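Local coordinates for TT1561 protein (PDB 1UF3) that is of unknown function but binds calcium ions and, as a member of the calcineurin-like metallophosphoesterase superfamily, is predicted to be a phosphoesterase, at residues 7-12 with 210-215; 159-164 with 192-197. One frame throughout, in Å; residues are numbered along the deposited sequence.

Interaction 1. Residues 7-12 with 210-215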
ATOM      1  N   TYR A   7       9.097  -2.388  14.703  1.00 23.59           N
ATOM      2  CA  TYR A   7       9.405  -1.191  15.469  1.00 22.34           C
ATOM      3  C   TYR A   7       8.301  -0.844  16.442  1.00 22.56           C
ATOM      4  O   TYR A   7       7.121  -0.830  16.083  1.00 23.68           O
ATOM      5  CB  TYR A   7       9.651  -0.012  14.530  1.00 23.84           C
ATOM      6  CG  TYR A   7      10.804  -0.265  13.611  1.00 24.75           C
ATOM      7  CD1 TYR A   7      10.612  -0.874  12.363  1.00 23.49           C
ATOM      8  CD2 TYR A   7      12.112   0.008  14.030  1.00 23.82           C
ATOM      9  CE1 TYR A   7      11.695  -1.206  11.559  1.00 25.86           C
ATOM     10  CE2 TYR A   7      13.201  -0.332  13.238  1.00 27.11           C
ATOM     11  CZ  TYR A   7      12.986  -0.944  12.002  1.00 27.22           C
ATOM     12  OH  TYR A   7      14.067  -1.317  11.246  1.00 29.36           O
ATOM     13  N   ILE A   8       8.688  -0.575  17.681  1.00 20.61           N
ATOM     14  CA  ILE A   8       7.733  -0.233  18.715  1.00 18.89           C
ATOM     15  C   ILE A   8       8.043   1.125  19.318  1.00 22.41           C
ATOM     16  O   ILE A   8       9.178   1.367  19.776  1.00 22.01           O
ATOM     17  CB  ILE A   8       7.762  -1.255  19.827  1.00 18.21           C
ATOM     18  CG1 ILE A   8       7.401  -2.645  19.296  1.00 18.94           C
ATOM     19  CG2 ILE A   8       6.829  -0.856  20.926  1.00 19.92           C
ATOM     20  CD1 ILE A   8       7.756  -3.708  20.307  1.00 18.30           C
ATOM     21  N   LEU A   9       7.045   2.014  19.299  1.00 20.96           N
ATOM     22  CA  LEU A   9       7.164   3.346  19.898  1.00 22.07           C
ATOM     23  C   LEU A   9       6.790   3.122  21.373  1.00 21.62           C
ATOM     24  O   LEU A   9       5.705   2.597  21.690  1.00 21.71           O
ATOM     25  CB  LEU A   9       6.188   4.313  19.217  1.00 23.29           C
ATOM     26  CG  LEU A   9       6.212   5.777  19.645  1.00 23.46           C
ATOM     27  CD1 LEU A   9       7.600   6.348  19.420  1.00 20.58           C
ATOM     28  CD2 LEU A   9       5.160   6.557  18.832  1.00 22.12           C
ATOM     29  N   ALA A  10       7.696   3.485  22.274  1.00 19.27           N
ATOM     30  CA  ALA A  10       7.484   3.251  23.699  1.00 18.44           C
ATOM     31  C   ALA A  10       7.837   4.414  24.638  1.00 17.88           C
ATOM     32  O   ALA A  10       8.650   5.266  24.309  1.00 18.78           O
ATOM     33  CB  ALA A  10       8.267   2.013  24.115  1.00 17.66           C
ATOM     34  N   THR A  11       7.216   4.409  25.809  1.00 20.23           N
ATOM     35  CA  THR A  11       7.429   5.439  26.819  1.00 21.89           C
ATOM     36  C   THR A  11       6.713   4.985  28.074  1.00 22.60           C
ATOM     37  O   THR A  11       5.945   3.997  28.052  1.00 21.85           O
ATOM     38  CB  THR A  11       6.849   6.802  26.379  1.00 23.90           C
ATOM     39  OG1 THR A  11       7.295   7.816  27.282  1.00 26.07           O
ATOM     40  CG2 THR A  11       5.317   6.776  26.416  1.00 23.69           C
ATOM     41  N   SER A  12       6.953   5.704  29.170  1.00 22.39           N
ATOM     42  CA  SER A  12       6.331   5.372  30.448  1.00 21.31           C
ATOM     43  C   SER A  12       5.944   6.606  31.260  1.00 20.62           C
ATOM     44  O   SER A  12       6.275   7.729  30.919  1.00 20.48           O
ATOM     45  CB  SER A  12       7.292   4.544  31.297  1.00 22.73           C
ATOM     46  OG  SER A  12       8.423   5.347  31.632  1.00 23.21           O
ATOM     47  N   GLY A 210       9.183  14.182  28.869  1.00 27.65           N
ATOM     48  CA  GLY A 210       9.192  14.282  27.421  1.00 25.44           C
ATOM     49  C   GLY A 210       9.910  13.165  26.667  1.00 24.63           C
ATOM     50  O   GLY A 210       9.946  13.176  25.441  1.00 24.65           O
ATOM     51  N   GLU A 211      10.465  12.195  27.379  1.00 24.41           N
ATOM     52  CA  GLU A 211      11.232  11.125  26.728  1.00 26.60           C
ATOM     53  C   GLU A 211      10.467   9.921  26.154  1.00 26.03           C
ATOM     54  O   GLU A 211       9.441   9.493  26.688  1.00 22.74           O
ATOM     55  CB  GLU A 211      12.277  10.561  27.692  1.00 27.36           C
ATOM     56  CG  GLU A 211      12.955  11.579  28.592  1.00 29.96           C
ATOM     57  CD  GLU A 211      13.790  10.908  29.666  1.00 30.90           C
ATOM     58  OE1 GLU A 211      13.305   9.923  30.269  1.00 30.35           O
ATOM     59  OE2 GLU A 211      14.931  11.367  29.911  1.00 33.19           O
ATOM     60  N   TYR A 212      11.020   9.369  25.076  1.00 26.51           N
ATOM     61  CA  TYR A 212      10.473   8.172  24.452  1.00 26.01           C
ATOM     62  C   TYR A 212      11.568   7.511  23.622  1.00 25.45           C
ATOM     63  O   TYR A 212      12.621   8.112  23.350  1.00 23.79           O
ATOM     64  CB  TYR A 212       9.265   8.513  23.559  1.00 25.70           C
ATOM     65  CG  TYR A 212       9.639   9.256  22.309  1.00 25.58           C
ATOM     66  CD1 TYR A 212       9.964   8.575  21.139  1.00 24.06           C
ATOM     67  CD2 TYR A 212       9.725  10.641  22.314  1.00 27.12           C
ATOM     68  CE1 TYR A 212      10.376   9.266  20.004  1.00 25.14           C
ATOM     69  CE2 TYR A 212      10.127  11.343  21.192  1.00 27.81           C
ATOM     70  CZ  TYR A 212      10.456  10.658  20.039  1.00 26.62           C
ATOM     71  OH  TYR A 212      10.868  11.389  18.945  1.00 26.34           O
ATOM     72  N   SER A 213      11.298   6.274  23.223  1.00 23.88           N
ATOM     73  CA  SER A 213      12.205   5.483  22.412  1.00 22.86           C
ATOM     74  C   SER A 213      11.427   4.763  21.292  1.00 23.02           C
ATOM     75  O   SER A 213      10.224   4.501  21.402  1.00 22.27           O
ATOM     76  CB  SER A 213      12.885   4.405  23.276  1.00 23.57           C
ATOM     77  OG  SER A 213      13.655   4.930  24.358  1.00 22.09           O
ATOM     78  N   LEU A 214      12.127   4.462  20.210  1.00 21.81           N
ATOM     79  CA  LEU A 214      11.567   3.686  19.111  1.00 21.35           C
ATOM     80  C   LEU A 214      12.481   2.457  19.117  1.00 20.83           C
ATOM     81  O   LEU A 214      13.668   2.564  18.778  1.00 21.59           O
ATOM     82  CB  LEU A 214      11.684   4.417  17.775  1.00 20.56           C
ATOM     83  CG  LEU A 214      11.119   3.585  16.600  1.00 22.53           C
ATOM     84  CD1 LEU A 214       9.571   3.503  16.693  1.00 20.81           C
ATOM     85  CD2 LEU A 214      11.527   4.219  15.284  1.00 20.94           C
ATOM     86  N   LEU A 215      11.957   1.323  19.564  1.00 19.35           N
ATOM     87  CA  LEU A 215      12.739   0.101  19.615  1.00 20.25           C
ATOM     88  C   LEU A 215      12.722  -0.663  18.296  1.00 22.52           C
ATOM     89  O   LEU A 215      11.674  -0.783  17.642  1.00 21.45           O
ATOM     90  CB  LEU A 215      12.235  -0.854  20.692  1.00 19.33           C
ATOM     91  CG  LEU A 215      11.431  -0.501  21.939  1.00 25.08           C
ATOM     92  CD1 LEU A 215      11.740  -1.560  22.958  1.00 19.36           C
ATOM     93  CD2 LEU A 215      11.717   0.891  22.466  1.00 18.24           C
TER
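Ile8 and Leu215 bond to each other twice through their backbones, Ile8 N to Leu215 O at 3.0 Å and Leu215 N back to Ile8 O at 2.8 Å. Two residues further on, Ala10 and Ser213 repeat the exchange. Ala10 N gives a nearly straight bond to Ser213 O (171° at the hydrogen), and Ser213 N gives another to Ala10 O. Between these two hydrogen-bonded pairs sits the non-hydrogen-bonded pair Leu9 and Leu214. Leu9 does not turn its N and O to this neighbour; its backbone bonds go to Ala35 and Ala37. Leu215 O and Ile8 O each also take a CA-H contact, from Tyr7 and Leu214 respectively.

Beyond the last backbone pair the side chain of Thr11 takes over. Its OG1 donates to Glu211 O at 2.8 Å, nearly along the C=O axis. The torsion that sets OG1 anti to the backbone N (chi1 -170°) aims it at that carbonyl.

Strand 7-12 is central in a mixed six-stranded sheet. It runs parallel to strand 35-39 and antiparallel to strand 211-216. Such a sheet is one of the two facing sheets, flanked by helices, of the alpha/beta sandwich of calcineurin-like metallophosphoesterases.

The side chains fall on two faces. On one, Leu215 CD2 reaches Ala10 CB at 4.0 Å, and Leu183 and Leu185 of the other sheet pack against this face. On the other, Leu9 CD1 comes obliquely to Tyr212 CD1 at 3.7 Å, and Leu214 CD1 lies 4.1 Å from Tyr7 CB.

Other polar groups are met from outside the pair. Ser213 OG bonds to Pro204 O. Glu211 OE1 accepts from the backbone N of Gly190 and of Asp206. Tyr7 N donates to Asp34 OD2.

Interaction 2. Residues 159-164 with 192-197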
ATOM      1  N   PRO A 159      13.457  -4.490  37.129  1.00 25.50           N
ATOM      2  CA  PRO A 159      14.095  -5.680  37.697  1.00 26.23           C
ATOM      3  C   PRO A 159      15.476  -5.300  38.249  1.00 25.58           C
ATOM      4  O   PRO A 159      16.068  -4.302  37.844  1.00 25.76           O
ATOM      5  CB  PRO A 159      14.209  -6.611  36.499  1.00 23.41           C
ATOM      6  CG  PRO A 159      14.481  -5.644  35.385  1.00 22.75           C
ATOM      7  CD  PRO A 159      13.475  -4.545  35.657  1.00 24.02           C
ATOM      8  N   TYR A 160      15.969  -6.081  39.194  1.00 27.62           N
ATOM      9  CA  TYR A 160      17.286  -5.828  39.748  1.00 26.80           C
ATOM     10  C   TYR A 160      18.266  -6.156  38.635  1.00 26.62           C
ATOM     11  O   TYR A 160      18.174  -7.234  38.036  1.00 24.96           O
ATOM     12  CB  TYR A 160      17.551  -6.758  40.911  1.00 28.72           C
ATOM     13  CG  TYR A 160      19.011  -6.816  41.261  1.00 31.37           C
ATOM     14  CD1 TYR A 160      19.591  -5.817  42.040  1.00 33.37           C
ATOM     15  CD2 TYR A 160      19.814  -7.867  40.812  1.00 30.93           C
ATOM     16  CE1 TYR A 160      20.942  -5.858  42.381  1.00 34.47           C
ATOM     17  CE2 TYR A 160      21.176  -7.923  41.143  1.00 33.70           C
ATOM     18  CZ  TYR A 160      21.732  -6.911  41.934  1.00 34.54           C
ATOM     19  OH  TYR A 160      23.065  -6.943  42.289  1.00 34.67           O
ATOM     20  N   HIS A 161      19.194  -5.243  38.367  1.00 27.02           N
ATOM     21  CA  HIS A 161      20.186  -5.421  37.310  1.00 30.12           C
ATOM     22  C   HIS A 161      21.333  -4.458  37.585  1.00 32.48           C
ATOM     23  O   HIS A 161      21.146  -3.239  37.573  1.00 31.66           O
ATOM     24  CB  HIS A 161      19.570  -5.097  35.941  1.00 30.30           C
ATOM     25  CG  HIS A 161      20.452  -5.438  34.778  1.00 31.86           C
ATOM     26  ND1 HIS A 161      21.560  -4.696  34.437  1.00 31.66           N
ATOM     27  CD2 HIS A 161      20.400  -6.462  33.892  1.00 33.62           C
ATOM     28  CE1 HIS A 161      22.157  -5.247  33.395  1.00 31.14           C
ATOM     29  NE2 HIS A 161      21.474  -6.321  33.045  1.00 32.75           N
ATOM     30  N   LYS A 162      22.520  -5.011  37.819  1.00 33.65           N
ATOM     31  CA  LYS A 162      23.694  -4.199  38.115  1.00 36.55           C
ATOM     32  C   LYS A 162      23.918  -3.093  37.087  1.00 36.67           C
ATOM     33  O   LYS A 162      24.505  -2.054  37.393  1.00 38.04           O
ATOM     34  CB  LYS A 162      24.936  -5.096  38.240  1.00 37.60           C
ATOM     35  CG  LYS A 162      24.842  -6.105  39.385  1.00 38.38           C
ATOM     36  CD  LYS A 162      26.224  -6.586  39.843  1.00 42.31           C
ATOM     37  CE  LYS A 162      26.117  -7.520  41.052  1.00 44.48           C
ATOM     38  NZ  LYS A 162      27.456  -7.921  41.596  1.00 46.85           N
ATOM     39  N   GLY A 163      23.436  -3.304  35.869  1.00 36.46           N
ATOM     40  CA  GLY A 163      23.589  -2.288  34.848  1.00 35.45           C
ATOM     41  C   GLY A 163      22.505  -1.218  34.920  1.00 36.82           C
ATOM     42  O   GLY A 163      22.822  -0.035  34.978  1.00 37.61           O
ATOM     43  N   LEU A 164      21.235  -1.633  34.948  1.00 36.17           N
ATOM     44  CA  LEU A 164      20.073  -0.722  34.975  1.00 35.23           C
ATOM     45  C   LEU A 164      19.630  -0.117  36.308  1.00 34.59           C
ATOM     46  O   LEU A 164      19.279   1.064  36.373  1.00 33.84           O
ATOM     47  CB  LEU A 164      18.842  -1.419  34.372  1.00 36.13           C
ATOM     48  CG  LEU A 164      18.811  -1.777  32.887  1.00 36.74           C
ATOM     49  CD1 LEU A 164      17.518  -2.503  32.571  1.00 39.48           C
ATOM     50  CD2 LEU A 164      18.912  -0.522  32.057  1.00 38.25           C
ATOM     51  N   LYS A 192      17.331   3.758  28.207  1.00 27.36           N
ATOM     52  CA  LYS A 192      18.493   2.885  28.277  1.00 27.11           C
ATOM     53  C   LYS A 192      18.037   1.447  28.220  1.00 25.75           C
ATOM     54  O   LYS A 192      16.850   1.147  28.390  1.00 24.24           O
ATOM     55  CB  LYS A 192      19.287   3.115  29.561  1.00 28.81           C
ATOM     56  CG  LYS A 192      18.792   2.342  30.747  1.00 30.29           C
ATOM     57  CD  LYS A 192      18.030   3.211  31.698  1.00 33.83           C
ATOM     58  CE  LYS A 192      18.918   4.260  32.328  1.00 34.68           C
ATOM     59  NZ  LYS A 192      18.112   5.136  33.217  1.00 35.41           N
ATOM     60  N   HIS A 193      18.981   0.549  27.996  1.00 23.91           N
ATOM     61  CA  HIS A 193      18.618  -0.845  27.893  1.00 23.78           C
ATOM     62  C   HIS A 193      19.793  -1.755  28.157  1.00 24.02           C
ATOM     63  O   HIS A 193      20.951  -1.378  27.955  1.00 25.71           O
ATOM     64  CB  HIS A 193      18.039  -1.104  26.496  1.00 20.62           C
ATOM     65  CG  HIS A 193      19.008  -0.849  25.385  1.00 18.51           C
ATOM     66  ND1 HIS A 193      19.704  -1.860  24.757  1.00 21.93           N
ATOM     67  CD2 HIS A 193      19.399   0.300  24.788  1.00 19.60           C
ATOM     68  CE1 HIS A 193      20.478  -1.346  23.817  1.00 19.32           C
ATOM     69  NE2 HIS A 193      20.314  -0.035  23.815  1.00 19.74           N
ATOM     70  N   GLU A 194      19.485  -2.964  28.598  1.00 24.85           N
ATOM     71  CA  GLU A 194      20.511  -3.957  28.880  1.00 28.79           C
ATOM     72  C   GLU A 194      19.934  -5.337  28.642  1.00 28.38           C
ATOM     73  O   GLU A 194      18.727  -5.489  28.513  1.00 27.41           O
ATOM     74  CB  GLU A 194      20.937  -3.858  30.347  1.00 30.57           C
ATOM     75  CG  GLU A 194      21.659  -2.581  30.704  1.00 35.48           C
ATOM     76  CD  GLU A 194      23.158  -2.730  30.531  1.00 39.13           C
ATOM     77  OE1 GLU A 194      23.639  -2.680  29.380  1.00 39.47           O
ATOM     78  OE2 GLU A 194      23.846  -2.927  31.557  1.00 42.76           O
HETATM   79  N   MSE A 195      20.804  -6.339  28.576  1.00 27.60           N
HETATM   80  CA  MSE A 195      20.351  -7.709  28.424  1.00 27.13           C
HETATM   81  C   MSE A 195      20.350  -8.321  29.824  1.00 28.07           C
HETATM   82  O   MSE A 195      21.226  -8.024  30.643  1.00 26.41           O
HETATM   83  CB  MSE A 195      21.308  -8.519  27.542  1.00 27.10           C
HETATM   84  CG  MSE A 195      21.457  -8.013  26.122  1.00 27.15           C
HETATM   85 SE   MSE A 195      19.794  -8.150  25.100  1.00 29.03          SE
HETATM   86  CE  MSE A 195      19.321  -9.969  25.469  1.00 22.46           C
ATOM     87  N   LEU A 196      19.348  -9.154  30.092  1.00 26.89           N
ATOM     88  CA  LEU A 196      19.219  -9.878  31.347  1.00 27.72           C
ATOM     89  C   LEU A 196      19.029 -11.295  30.826  1.00 30.49           C
ATOM     90  O   LEU A 196      17.902 -11.723  30.498  1.00 29.96           O
ATOM     91  CB  LEU A 196      17.981  -9.426  32.133  1.00 26.80           C
ATOM     92  CG  LEU A 196      17.945  -9.857  33.612  1.00 29.71           C
ATOM     93  CD1 LEU A 196      16.851  -9.096  34.349  1.00 27.87           C
ATOM     94  CD2 LEU A 196      17.746 -11.383  33.726  1.00 28.04           C
ATOM     95  N   GLY A 197      20.144 -12.012  30.721  1.00 30.07           N
ATOM     96  CA  GLY A 197      20.095 -13.356  30.184  1.00 28.89           C
ATOM     97  C   GLY A 197      19.805 -13.153  28.714  1.00 27.75           C
ATOM     98  O   GLY A 197      20.418 -12.305  28.067  1.00 27.13           O
TER
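His161 NE2 donates to the backbone O of Met195 at 3.0 Å. The oxygen lies near the ring plane, but the nitrogen stands well above the plane of the carbonyl, 41° out of it. At the other ring nitrogen, ND1 accepts from Gly163 N at 2.7 Å and from Leu164 N at 3.1 Å. Both ring nitrogens are thus used. CG is anti to the backbone N (chi1 -172°), on the side of strand 192-196, and the three bonds at ND1 and NE2 fix the rotation of the ring.

Packing is close around this ring. Glu194 CB lies 3.6 Å from His161 CE1, and Leu196 CG comes near the ring edge at CD2. The Glu194 carboxylate is turned 65° to the ring, with OE2 3.4 Å from Gly163 CA. Leu164 CG rests on Glu194 CG at 3.7 Å, the two chains passing in opposite directions.

The contact joins the loop between strand 151-155 and helix 170-179 to strand 192-196. That strand pairs antiparallel with strand 199-203, as a beta hairpin at the edge of the seven-stranded sheet. Pro159 CB meets Leu196 CD1 at 4.2 Å, and helix 170-179 covers both residues.

An alanine in place of His161 would probably leave Met195 O without this donor and Gly163 N and Leu164 N without their shared acceptor, freeing this part of the loop to shift.

The solvent side is looser. Gly163 and Met195 are exposed, and little of either is buried here beyond the backbone atoms already named. The side chain of Met195, a selenomethionine, starts away from the loop and touches Trp200 and Arg220. Lys192 sends NZ to Gly190 O.

Interaction 1 and interaction 2 have centres about 17 Å apart, and their nearest atoms are about 5 Å apart without touching. Both segments of interaction 2 fall between those of interaction 1 along the chain. Interaction 1 belongs to the six-stranded sheet and is buried; interaction 2 sits on the surface, at the seven-stranded sheet. Gly190 is a common neighbour, since its N bonds to Glu211 and its O to Lys192. Only interaction 1 comes near a metal site: the side chain of Tyr7 is about 5 Å from a bound calcium ion, whose site includes Gly32 and Asp34. Interaction 2 lies away from the known calcium sites.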